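Local coordinates for BCL2-like 10 (Danio rerio, PDB 6FBX), which acts as a Bcl-2 family pro-survival protein that regulates apoptosis and binds the BH3 peptide of Bad, at residues Leu14-Asp19 against Ser93-Thr98; Ile21-Gly26 against Leu42-Glu47. All blocks are in the same frame, centred on the assembly; numbering follows the deposited sequence. Where two conformers were deposited one is given.

In the fold
Both contacts start from helix 2-24 and lie with their centres about 8 Å apart. Interaction 1 joins it to helix 88-107 in the buried middle of the bundle; its centre lies about 3 Å from the centre of the chain. Interaction 2 joins its C-terminal end to helix 34-49 at the surface; its centre lies about 10 Å from the centre of the chain. In sequence, interaction 2 is nested inside the loop that interaction 1 closes. The two contacts also touch each other: Thr96 OG1 is 3.0 Å from Ala43 O, a probable hydrogen bond, and Ser93 CA packs on Met46 SD at 3.5 Å. Ser93, Phe97, Leu42 and Met46 also touch the bound Bad BH3 peptide.

Interaction 1: Leu14-Asp19 against Ser93-Thr98; sequences LLLAED and SIFTFT
Phe95 points its ring from helix 88-107 at the backbone of helix 2-24, where Leu16 and Ala17 receive it. Of the three residues, Phe95 has the largest area buried by the contact. Its CG stands anti to its own carbonyl carbon (chi1 -83°), which sends the ring across to helix 2-24. Phe95 CE1 lies 3.6 Å from Ala17 CA. The approach of Ala17 CA is oblique to the ring. The Ala17 methyl adds a looser apolar contact, with Phe95 CE1 4.1 Å from Ala17 CB. The carbonyl carbon of Leu16 instead lies at the ring edge, near its plane, with Leu16 C 4.0 Å from Phe95 CE1.

The side chain of Leu16 adds apolar packing. Its CG is anti to the backbone N (chi1 -165°), and this brings the end of the side chain nearer to helix 88-107 than its first bond would suggest. Leu16 meets the ring with CD2, 4.0 Å from Phe95 CZ, and with CG beside Phe95 CE1. The two side chains cross at about a right angle. The short side chain of Ala17 probably helps the ring to come this near the backbone, and the CA atoms of Ala17 and Phe95 are 7.1 Å apart.

This is helix-helix packing in the core of the all-helical Bcl-2 fold. In that fold a central hydrophobic helix is surrounded by the others, and helix 88-107 fills that place here. Its other sides meet different neighbours. Ile94 packs on Met77 and Leu80 of helix 69-80, and the Phe97 ring stands edge-to-face to Phe61. Thr98 turns its hydroxyl back on its own helix, where Thr98 OG1 donates to Ile94 O at 2.8 Å.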
loop_
_atom_site.group_PDB
_atom_site.type_symbol
_atom_site.label_atom_id
_atom_site.label_comp_id
_atom_site.label_asym_id
_atom_site.label_seq_id
_atom_site.Cartn_x
_atom_site.Cartn_y
_atom_site.Cartn_z
ATOM N N LEU A 14 2.063 9.726 3.525
ATOM C CA LEU A 14 3.495 9.448 3.494
ATOM C C LEU A 14 3.983 8.967 4.854
ATOM O O LEU A 14 4.712 7.973 4.950
ATOM C CB LEU A 14 4.259 10.698 3.055
ATOM C CG LEU A 14 5.777 10.557 2.912
ATOM C CD1 LEU A 14 6.140 9.540 1.837
ATOM C CD2 LEU A 14 6.405 11.902 2.609
ATOM N N LEU A 15 3.595 9.669 5.922
ATOM C CA LEU A 15 3.972 9.237 7.265
ATOM C C LEU A 15 3.498 7.817 7.535
ATOM O O LEU A 15 4.232 7.003 8.108
ATOM C CB LEU A 15 3.396 10.197 8.307
ATOM C CG LEU A 15 3.934 11.631 8.291
ATOM C CD1 LEU A 15 3.091 12.531 9.185
ATOM C CD2 LEU A 15 5.389 11.667 8.727
ATOM N N LEU A 16 2.270 7.500 7.125
ATOM C CA LEU A 16 1.723 6.168 7.353
ATOM C C LEU A 16 2.486 5.119 6.553
ATOM O O LEU A 16 2.862 4.066 7.083
ATOM C CB LEU A 16 0.240 6.155 6.985
ATOM C CG LEU A 16 -0.579 4.968 7.481
ATOM C CD1 LEU A 16 -0.690 4.994 8.997
ATOM C CD2 LEU A 16 -1.960 4.984 6.839
ATOM N N ALA A 17 2.730 5.397 5.272
ATOM C CA ALA A 17 3.477 4.462 4.437
ATOM C C ALA A 17 4.905 4.293 4.937
ATOM O O ALA A 17 5.429 3.174 4.974
ATOM C CB ALA A 17 3.475 4.945 2.987
ATOM N N GLU A 18 5.558 5.392 5.321
ATOM C CA GLU A 18 6.919 5.286 5.832
ATOM C C GLU A 18 6.967 4.429 7.089
ATOM O O GLU A 18 7.893 3.628 7.269
ATOM C CB GLU A 18 7.490 6.676 6.110
ATOM C CG GLU A 18 7.899 7.431 4.862
ATOM C CD GLU A 18 8.659 8.703 5.179
ATOM O OE1 GLU A 18 8.210 9.465 6.062
ATOM O OE2 GLU A 18 9.713 8.932 4.555
ATOM N N ASP A 19 5.977 4.575 7.970
ATOM C CA ASP A 19 5.970 3.786 9.197
ATOM C C ASP A 19 5.796 2.304 8.896
ATOM O O ASP A 19 6.515 1.460 9.446
ATOM C CB ASP A 19 4.865 4.256 10.140
ATOM C CG ASP A 19 4.738 3.365 11.358
ATOM O OD1 ASP A 19 5.570 3.497 12.278
ATOM O OD2 ASP A 19 3.827 2.512 11.378
ATOM N N SER A 93 -4.299 -3.765 0.906
ATOM C CA SER A 93 -3.493 -4.629 0.049
ATOM C C SER A 93 -2.341 -3.868 -0.585
ATOM O O SER A 93 -1.260 -4.436 -0.781
ATOM C CB SER A 93 -4.362 -5.278 -1.028
ATOM O OG SER A 93 -4.612 -4.402 -2.111
ATOM N N ILE A 94 -2.543 -2.587 -0.908
ATOM C CA ILE A 94 -1.453 -1.779 -1.453
ATOM C C ILE A 94 -0.328 -1.668 -0.432
ATOM O O ILE A 94 0.854 -1.841 -0.759
ATOM C CB ILE A 94 -1.973 -0.394 -1.885
ATOM C CG1 ILE A 94 -2.873 -0.540 -3.116
ATOM C CG2 ILE A 94 -0.804 0.559 -2.160
ATOM C CD1 ILE A 94 -3.557 0.746 -3.567
ATOM N N PHE A 95 -0.682 -1.392 0.830
ATOM C CA PHE A 95 0.321 -1.320 1.888
ATOM C C PHE A 95 0.986 -2.673 2.110
ATOM O O PHE A 95 2.213 -2.754 2.230
ATOM C CB PHE A 95 -0.318 -0.811 3.187
ATOM C CG PHE A 95 -0.419 0.686 3.267
ATOM C CD1 PHE A 95 0.367 1.401 4.156
ATOM C CD2 PHE A 95 -1.289 1.380 2.449
ATOM C CE1 PHE A 95 0.282 2.775 4.233
ATOM C CE2 PHE A 95 -1.380 2.761 2.520
ATOM C CZ PHE A 95 -0.592 3.457 3.411
ATOM N N THR A 96 0.194 -3.750 2.162
ATOM C CA THR A 96 0.767 -5.080 2.352
ATOM C C THR A 96 1.764 -5.402 1.249
ATOM O O THR A 96 2.892 -5.831 1.516
ATOM C CB THR A 96 -0.335 -6.138 2.378
ATOM O OG1 THR A 96 -1.292 -5.819 3.396
ATOM C CG2 THR A 96 0.257 -7.517 2.648
ATOM N N PHE A 97 1.354 -5.208 -0.004
ATOM C CA PHE A 97 2.225 -5.520 -1.130
ATOM C C PHE A 97 3.500 -4.689 -1.087
ATOM O O PHE A 97 4.597 -5.209 -1.315
ATOM C CB PHE A 97 1.472 -5.288 -2.438
ATOM C CG PHE A 97 2.272 -5.613 -3.661
ATOM C CD1 PHE A 97 2.828 -6.865 -3.823
ATOM C CD2 PHE A 97 2.451 -4.670 -4.658
ATOM C CE1 PHE A 97 3.566 -7.169 -4.949
ATOM C CE2 PHE A 97 3.187 -4.970 -5.790
ATOM C CZ PHE A 97 3.741 -6.222 -5.935
ATOM N N THR A 98 3.379 -3.395 -0.788
ATOM C CA THR A 98 4.557 -2.532 -0.776
ATOM C C THR A 98 5.492 -2.895 0.370
ATOM O O THR A 98 6.717 -2.805 0.233
ATOM C CB THR A 98 4.128 -1.069 -0.688
ATOM O OG1 THR A 98 3.266 -0.762 -1.791
ATOM C CG2 THR A 98 5.337 -0.148 -0.736
#

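Interaction 2: Ile21-Gly26 against Leu42-Glu47; sequences ISFCSG and LAKEME
This is a small surface contact between the C-terminal end of helix 2-24 and helix 34-49, made by Phe23, Cys24 and Lys44. Lys44 spans the gap. Its chain bends at chi2 (-67°) and is extended beyond, which carries the methylenes past the Phe23 ring and the amine on toward the helix end. Lys44 CG meets the ring at its edge, near the plane, 3.7 Å from Phe23 CE2. Further along, Lys44 CE lies 3.8 Å from Cys24 SG.

On its own helix, Lys44 NZ forms a salt bridge with Glu47 OE1 at 3.1 Å, on the syn side of the carboxylate and 27° out of its plane. Toward helix 2-24 the amine lies beside Cys24 SG, without a hydrogen bond there, and reaches the backbone through two waters. One water accepts from Lys44 NZ at 2.7 Å and donates to Cys24 O at 3.3 Å. A second water donates to Phe23 O and makes a weak bond to the amine. These bridges bring the positive charge to the carbonyls of Phe23 and Cys24 near the end of helix 2-24, where it may interact favourably with the helix dipole. Water-bridged side-chain packing of this kind joins two neighbouring helices at the surface of the Bcl-2 helical bundle.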
loop_
_atom_site.group_PDB
_atom_site.type_symbol
_atom_site.label_atom_id
_atom_site.label_comp_id
_atom_site.label_asym_id
_atom_site.label_seq_id
_atom_site.Cartn_x
_atom_site.Cartn_y
_atom_site.Cartn_z
ATOM N N ILE A 21 6.413 0.646 6.121
ATOM C CA ILE A 21 7.595 0.130 5.436
ATOM C C ILE A 21 8.739 -0.081 6.422
ATOM O O ILE A 21 9.433 -1.106 6.379
ATOM C CB ILE A 21 7.978 1.079 4.284
ATOM C CG1 ILE A 21 6.977 0.909 3.139
ATOM C CG2 ILE A 21 9.395 0.810 3.797
ATOM C CD1 ILE A 21 7.061 1.981 2.073
ATOM N N SER A 22 8.958 0.876 7.327
ATOM C CA SER A 22 9.981 0.695 8.355
ATOM C C SER A 22 9.655 -0.503 9.236
ATOM O O SER A 22 10.538 -1.297 9.579
ATOM C CB SER A 22 10.106 1.960 9.206
ATOM O OG SER A 22 10.434 3.087 8.415
ATOM N N PHE A 23 8.384 -0.640 9.615
ATOM C CA PHE A 23 7.940 -1.776 10.416
ATOM C C PHE A 23 8.266 -3.097 9.726
ATOM O O PHE A 23 8.661 -4.072 10.379
ATOM C CB PHE A 23 6.439 -1.626 10.668
ATOM C CG PHE A 23 5.824 -2.723 11.483
ATOM C CD1 PHE A 23 6.143 -2.885 12.820
ATOM C CD2 PHE A 23 4.877 -3.560 10.919
ATOM C CE1 PHE A 23 5.551 -3.889 13.569
ATOM C CE2 PHE A 23 4.282 -4.559 11.661
ATOM C CZ PHE A 23 4.617 -4.723 12.988
ATOM N N CYS A 24 8.131 -3.139 8.401
ATOM C CA CYS A 24 8.472 -4.321 7.619
ATOM C C CYS A 24 9.970 -4.478 7.394
ATOM O O CYS A 24 10.393 -5.525 6.891
ATOM C CB CYS A 24 7.763 -4.266 6.264
ATOM S SG CYS A 24 5.977 -4.399 6.387
ATOM N N SER A 25 10.777 -3.477 7.746
ATOM C CA SER A 25 12.212 -3.503 7.504
ATOM C C SER A 25 13.011 -3.827 8.763
ATOM O O SER A 25 14.196 -3.489 8.843
ATOM C CB SER A 25 12.666 -2.164 6.920
ATOM O OG SER A 25 11.949 -1.865 5.731
ATOM N N GLY A 26 12.386 -4.473 9.745
ATOM C CA GLY A 26 13.076 -4.901 10.943
ATOM C C GLY A 26 13.176 -3.865 12.041
ATOM O O GLY A 26 13.700 -4.179 13.116
ATOM N N LEU A 42 -3.566 -4.461 10.385
ATOM C CA LEU A 42 -4.397 -4.929 9.280
ATOM C C LEU A 42 -3.557 -5.407 8.104
ATOM O O LEU A 42 -3.849 -6.456 7.517
ATOM C CB LEU A 42 -5.344 -3.813 8.840
ATOM C CG LEU A 42 -6.441 -3.504 9.859
ATOM C CD1 LEU A 42 -7.105 -2.165 9.555
ATOM C CD2 LEU A 42 -7.472 -4.616 9.869
ATOM N N ALA A 43 -2.519 -4.653 7.740
ATOM C CA ALA A 43 -1.689 -5.047 6.607
ATOM C C ALA A 43 -0.908 -6.321 6.900
ATOM O O ALA A 43 -0.685 -7.128 5.991
ATOM C CB ALA A 43 -0.741 -3.911 6.228
ATOM N N LYS A 44 -0.491 -6.526 8.155
ATOM C CA LYS A 44 0.172 -7.779 8.504
ATOM C C LYS A 44 -0.818 -8.929 8.583
ATOM O O LYS A 44 -0.463 -10.074 8.281
ATOM C CB LYS A 44 0.923 -7.635 9.825
ATOM C CG LYS A 44 2.255 -6.926 9.703
ATOM C CD LYS A 44 3.244 -7.756 8.899
ATOM C CE LYS A 44 4.572 -7.050 8.747
ATOM N NZ LYS A 44 5.494 -7.830 7.883
ATOM N N GLU A 45 -2.056 -8.649 8.996
ATOM C CA GLU A 45 -3.098 -9.664 8.935
ATOM C C GLU A 45 -3.300 -10.137 7.502
ATOM O O GLU A 45 -3.344 -11.344 7.234
ATOM C CB GLU A 45 -4.400 -9.114 9.519
ATOM C CG GLU A 45 -5.531 -10.126 9.567
ATOM C CD GLU A 45 -6.816 -9.539 10.117
ATOM O OE1 GLU A 45 -6.838 -8.325 10.408
ATOM O OE2 GLU A 45 -7.803 -10.291 10.257
ATOM N N MET A 46 -3.406 -9.200 6.556
ATOM C CA MET A 46 -3.593 -9.602 5.168
ATOM C C MET A 46 -2.382 -10.369 4.654
ATOM O O MET A 46 -2.531 -11.347 3.913
ATOM C CB MET A 46 -3.873 -8.392 4.280
ATOM C CG MET A 46 -4.410 -8.803 2.908
ATOM S SD MET A 46 -4.624 -7.439 1.761
ATOM C CE MET A 46 -6.134 -6.696 2.364
ATOM N N GLU A 47 -1.172 -9.959 5.048
ATOM C CA GLU A 47 0.008 -10.709 4.626
ATOM C C GLU A 47 -0.026 -12.127 5.177
ATOM O O GLU A 47 0.210 -13.096 4.446
ATOM C CB GLU A 47 1.301 -10.022 5.066
ATOM C CG GLU A 47 2.517 -10.665 4.401
ATOM C CD GLU A 47 3.842 -10.101 4.862
ATOM O OE1 GLU A 47 3.862 -9.008 5.464
ATOM O OE2 GLU A 47 4.874 -10.758 4.605
HETATM O O HOH W 1 7.503 -6.747 10.386
HETATM O O HOH W 2 8.088 -7.827 6.980
#